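Local coordinates for ScaE cell-surface anchored scaffoldin protein (PDB 2ZF9) that probably holds dockerin-bearing cellulosome components at the bacterial cell surface, this chain being its type III cohesin module, at residues L77-D82 and F129-P134; P12-A17 and D144-Y149. All blocks are in the same frame, centred on the assembly; numbering follows the deposited sequence.

Interaction 1 (L77-D82 and F129-P134); sequences LKLIPD and FVLQVP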
# COMPACT_ATOMS: atom_id res chain seq x y z
N LEU A 77 -1.37 -16.05 3.77
CA LEU A 77 -1.39 -15.74 2.32
C LEU A 77 0.01 -15.88 1.78
O LEU A 77 0.96 -15.76 2.54
CB LEU A 77 -1.88 -14.31 2.07
CG LEU A 77 -3.29 -13.89 2.49
CD1 LEU A 77 -3.52 -12.39 2.17
CD2 LEU A 77 -4.35 -14.73 1.77
N LYS A 78 0.14 -16.13 0.49
CA LYS A 78 1.46 -16.24 -0.14
C LYS A 78 1.57 -15.25 -1.30
O LYS A 78 0.67 -15.22 -2.14
CB LYS A 78 1.64 -17.66 -0.68
CG LYS A 78 3.04 -18.00 -1.16
CD LYS A 78 3.01 -19.42 -1.82
CE LYS A 78 4.29 -19.75 -2.59
NZ LYS A 78 4.02 -20.77 -3.64
N LEU A 79 2.65 -14.48 -1.33
CA LEU A 79 2.94 -13.55 -2.44
C LEU A 79 3.44 -14.34 -3.64
O LEU A 79 4.44 -15.05 -3.56
CB LEU A 79 3.99 -12.52 -2.03
CG LEU A 79 4.37 -11.42 -3.05
CD1 LEU A 79 3.20 -10.44 -3.33
CD2 LEU A 79 5.54 -10.65 -2.50
N ILE A 80 2.76 -14.17 -4.77
CA ILE A 80 3.09 -14.90 -5.98
C ILE A 80 3.85 -14.03 -7.02
O ILE A 80 3.25 -13.17 -7.64
CB ILE A 80 1.82 -15.47 -6.62
CG1 ILE A 80 1.02 -16.33 -5.61
CG2 ILE A 80 2.15 -16.27 -7.90
CD1 ILE A 80 1.84 -17.49 -4.94
N PRO A 81 5.18 -14.25 -7.19
CA PRO A 81 5.90 -13.43 -8.16
C PRO A 81 5.37 -13.76 -9.55
O PRO A 81 4.89 -14.88 -9.76
CB PRO A 81 7.35 -13.91 -8.02
CG PRO A 81 7.41 -14.55 -6.59
CD PRO A 81 6.08 -15.22 -6.52
N ASP A 82 5.44 -12.81 -10.49
CA ASP A 82 4.92 -13.10 -11.83
C ASP A 82 5.92 -13.90 -12.65
O ASP A 82 6.94 -14.36 -12.13
CB ASP A 82 4.45 -11.85 -12.56
CG ASP A 82 5.59 -10.89 -12.94
OD1 ASP A 82 6.78 -11.30 -12.95
OD2 ASP A 82 5.27 -9.71 -13.21
N PHE A 129 -0.21 -6.56 -7.41
CA PHE A 129 0.52 -7.75 -6.93
C PHE A 129 -0.49 -8.87 -6.67
O PHE A 129 -1.70 -8.63 -6.64
CB PHE A 129 1.35 -7.44 -5.64
CG PHE A 129 0.53 -6.83 -4.50
CD1 PHE A 129 0.16 -5.49 -4.54
CD2 PHE A 129 0.13 -7.62 -3.40
CE1 PHE A 129 -0.57 -4.91 -3.48
CE2 PHE A 129 -0.61 -7.05 -2.34
CZ PHE A 129 -0.96 -5.70 -2.39
N VAL A 130 0.01 -10.09 -6.54
CA VAL A 130 -0.87 -11.26 -6.45
C VAL A 130 -0.62 -11.99 -5.13
O VAL A 130 0.53 -12.34 -4.83
CB VAL A 130 -0.62 -12.25 -7.64
CG1 VAL A 130 -1.43 -13.55 -7.51
CG2 VAL A 130 -0.97 -11.57 -8.98
N LEU A 131 -1.70 -12.25 -4.37
CA LEU A 131 -1.63 -13.02 -3.15
C LEU A 131 -2.47 -14.26 -3.34
O LEU A 131 -3.57 -14.20 -3.89
CB LEU A 131 -2.15 -12.21 -1.93
CG LEU A 131 -1.27 -11.02 -1.54
CD1 LEU A 131 -1.90 -10.22 -0.41
CD2 LEU A 131 0.12 -11.50 -1.13
N GLN A 132 -1.95 -15.39 -2.89
CA GLN A 132 -2.70 -16.63 -2.98
C GLN A 132 -3.32 -17.05 -1.63
O GLN A 132 -2.66 -17.08 -0.59
CB GLN A 132 -1.85 -17.74 -3.62
CG GLN A 132 -2.63 -19.07 -3.80
CD GLN A 132 -1.79 -20.15 -4.47
OE1 GLN A 132 -0.59 -20.25 -4.22
NE2 GLN A 132 -2.42 -20.96 -5.34
N VAL A 133 -4.60 -17.35 -1.68
CA VAL A 133 -5.41 -17.75 -0.51
C VAL A 133 -5.11 -19.22 -0.19
O VAL A 133 -4.87 -20.02 -1.10
CB VAL A 133 -6.88 -17.54 -0.89
CG1 VAL A 133 -7.83 -18.06 0.19
CG2 VAL A 133 -7.14 -16.06 -1.17
N PRO A 134 -5.05 -19.58 1.10
CA PRO A 134 -4.72 -21.00 1.42
C PRO A 134 -5.77 -22.03 1.02
O PRO A 134 -6.94 -21.71 0.82
CB PRO A 134 -4.55 -20.99 2.94
CG PRO A 134 -5.30 -19.77 3.41
CD PRO A 134 -5.19 -18.75 2.32
O HOH W 1 1.51 -21.44 -5.22
O HOH W 2 2.77 -10.45 -7.21
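Leu77 and Leu131 meet methyl to methyl, CD1 to CD1 at 3.7 Å, their side chains crossing at about a right angle. The other branch of Leu77, CD2, lies against the backbone of Val133 and the ring of Pro134. Leu131 sends CD2 the other way, to 3.7 Å from CA of Leu79. Leu79 CG stands anti to the backbone N (chi1 -177°); chi2 of 67° then places CD1, which continues the apolar row to CD2 of Phe129 at 4.2 Å. Tyr143, Val145 and Phe73 from neighbouring strands pack against this leucine face.

The short strand 78-79 pairs antiparallel with the end of strand 124-132. Lys78 and Gln132 form a hydrogen-bonded pair, with Gln132 N 2.7 Å from Lys78 O and Lys78 N returning a bond to Gln132 O. Beyond the non-hydrogen-bonded pair Leu79–Leu131, Ile80 N gives an almost straight bond to Val130 O at 2.9 Å. A water then joins Ile80 O to Val130 N in place of a direct bond.

Ile80 turns CB toward strand 124-132, against Val130 CG1, and lays CG1 3.8 Å from Gln132 CB, on the side of Lys78 and Gln132, with CD1 reaching the amide end. An alanine here would probably open a gap beside the Gln132 stem, leaving its aliphatic part without the CG1 and CD1 flank. Gln132, extended beyond CG, holds the polar edge: its OE1 accepts from a water at 2.6 Å, which in turn accepts from Lys78 NZ at 3.0 Å, while NE2 bonds Asn48 O.

The contact thus has two unlike faces, leucines turned to the interior and a lysine–glutamine pair bridged by water toward solvent. Direct backbone bonds hold the register between them, giving way to a water link beyond Ile80 N.

Interaction 2 (P12-A17 and D144-Y149); sequences PAAGQA and DVQVAY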
# COMPACT_ATOMS: atom_id res chain seq x y z
N PRO A 12 -4.59 5.35 10.54
CA PRO A 12 -3.14 5.22 10.41
C PRO A 12 -2.68 3.94 9.72
O PRO A 12 -3.45 2.97 9.59
CB PRO A 12 -2.67 5.18 11.89
CG PRO A 12 -3.74 4.47 12.57
CD PRO A 12 -5.03 5.02 11.91
N ALA A 13 -1.41 3.94 9.31
CA ALA A 13 -0.72 2.74 8.91
C ALA A 13 -0.66 1.74 10.07
O ALA A 13 -0.78 2.14 11.25
CB ALA A 13 0.74 3.09 8.48
N ALA A 14 -0.46 0.46 9.73
CA ALA A 14 -0.20 -0.57 10.74
C ALA A 14 1.26 -0.47 11.23
O ALA A 14 2.05 0.32 10.69
CB ALA A 14 -0.48 -1.94 10.18
N GLY A 15 1.62 -1.20 12.28
CA GLY A 15 3.02 -1.17 12.75
C GLY A 15 3.21 -0.16 13.84
O GLY A 15 2.49 -0.19 14.84
N GLN A 16 4.18 0.74 13.67
CA GLN A 16 4.55 1.71 14.68
C GLN A 16 3.94 3.09 14.38
O GLN A 16 3.71 3.43 13.22
CB GLN A 16 6.06 1.77 14.79
CG GLN A 16 6.66 0.42 15.22
CD GLN A 16 8.18 0.42 15.31
OE1 GLN A 16 8.81 1.48 15.43
NE2 GLN A 16 8.79 -0.77 15.25
N ALA A 17 3.65 3.87 15.43
CA ALA A 17 3.01 5.16 15.22
C ALA A 17 3.96 6.09 14.51
O ALA A 17 5.15 6.14 14.84
CB ALA A 17 2.57 5.78 16.56
N ASP A 144 -6.05 -9.94 6.27
CA ASP A 144 -5.75 -8.50 6.16
C ASP A 144 -4.52 -8.25 5.25
O ASP A 144 -3.57 -9.05 5.24
CB ASP A 144 -5.45 -7.89 7.55
CG ASP A 144 -6.66 -7.81 8.43
OD1 ASP A 144 -7.77 -7.61 7.91
OD2 ASP A 144 -6.50 -7.93 9.66
N VAL A 145 -4.57 -7.15 4.51
CA VAL A 145 -3.44 -6.73 3.66
C VAL A 145 -3.29 -5.22 3.89
O VAL A 145 -4.23 -4.45 3.65
CB VAL A 145 -3.77 -7.03 2.15
CG1 VAL A 145 -2.60 -6.62 1.23
CG2 VAL A 145 -4.13 -8.51 1.97
N GLN A 146 -2.10 -4.83 4.34
CA GLN A 146 -1.91 -3.57 5.04
C GLN A 146 -0.66 -2.82 4.59
O GLN A 146 0.40 -3.41 4.35
CB GLN A 146 -1.78 -3.84 6.54
CG GLN A 146 -3.01 -4.48 7.17
CD GLN A 146 -2.81 -4.75 8.66
OE1 GLN A 146 -1.71 -5.11 9.11
NE2 GLN A 146 -3.87 -4.60 9.41
N VAL A 147 -0.77 -1.49 4.56
CA VAL A 147 0.42 -0.63 4.60
C VAL A 147 0.89 -0.53 6.03
O VAL A 147 0.10 -0.25 6.92
CB VAL A 147 0.12 0.81 4.09
CG1 VAL A 147 1.42 1.71 4.23
CG2 VAL A 147 -0.37 0.76 2.61
N ALA A 148 2.19 -0.74 6.26
CA ALA A 148 2.75 -0.70 7.61
C ALA A 148 3.84 0.37 7.67
O ALA A 148 4.54 0.57 6.68
CB ALA A 148 3.36 -2.08 7.96
N TYR A 149 4.03 1.00 8.83
CA TYR A 149 5.03 2.04 9.03
C TYR A 149 5.97 1.60 10.16
O TYR A 149 5.54 1.08 11.18
CB TYR A 149 4.36 3.41 9.44
CG TYR A 149 5.42 4.47 9.67
CD1 TYR A 149 6.01 5.11 8.59
CD2 TYR A 149 5.89 4.79 10.95
CE1 TYR A 149 7.03 6.02 8.75
CE2 TYR A 149 6.93 5.72 11.12
CZ TYR A 149 7.51 6.32 9.99
OH TYR A 149 8.51 7.26 10.10
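Ala14 and Ala148 are paired in a short parallel beta bridge, where the strand 14-15 near the N-terminus docks beside the end of strand 142-149. Three backbone hydrogen bonds fix it. Ala14 N donates to Val147 O, and Tyr149 N to Ala14 O at 2.8 Å. Gln16 N follows with a bond to Tyr149 O at 2.9 Å, nearly along the C=O axis. Ala14 thus uses both its N-H and its C=O on residues two apart, as parallel strands do.

The same edge of strand 142-149 is used further back by strand 180-187, where Val145 bonds Gly183; Gln146 and Ala148 bond strand 66-73 across the other edge.

Small side chains meet one large ring. Ala13 CB lies 3.8 Å from Tyr149 CB, and Ala14 CB is 3.6 Å from OE1 of Gln146, an oxygen that accepts from Gln72 NE2. With CG anti to the backbone N (chi1 179°), the Tyr149 ring presents its edge to Gln16 O, which lies near the ring plane 3.4 Å from CD2. Tyr18 and Phe176 meet the same ring. Gly15 has phi 94° and psi -127°, angles suited to glycine, and a CB there would lie 2.5 Å from Tyr149 O, a clash.

Ala13 also makes a backbone bond to Phe176, tying the terminal segment to helix 166-178. A short N-terminal strand running parallel to an inner strand's end, added beside sheets whose long strands are mostly antiparallel, is consistent with the jelly-roll beta-sandwich of cohesins, here elaborated by a helix.

Val145 joins the two: its CG2 packs 3.7 Å from Leu131 CD1, so strand 142-149, which receives the N-terminal segment in interaction 2, also supports the leucine face of interaction 1. Their centres are 19 Å apart, and interaction 1 is nested within the chain loop that interaction 2 closes. Both are partly buried beta pairings, but interaction 1 is antiparallel, lies farther from the chain centre and combines a leucine-rich interior face with a hydrated polar one. Interaction 2 is parallel and depends chiefly on backbone bonds, small alanines and one tyrosine ring, with its outer residues Gly15, Gln16 and Ala17 at the surface.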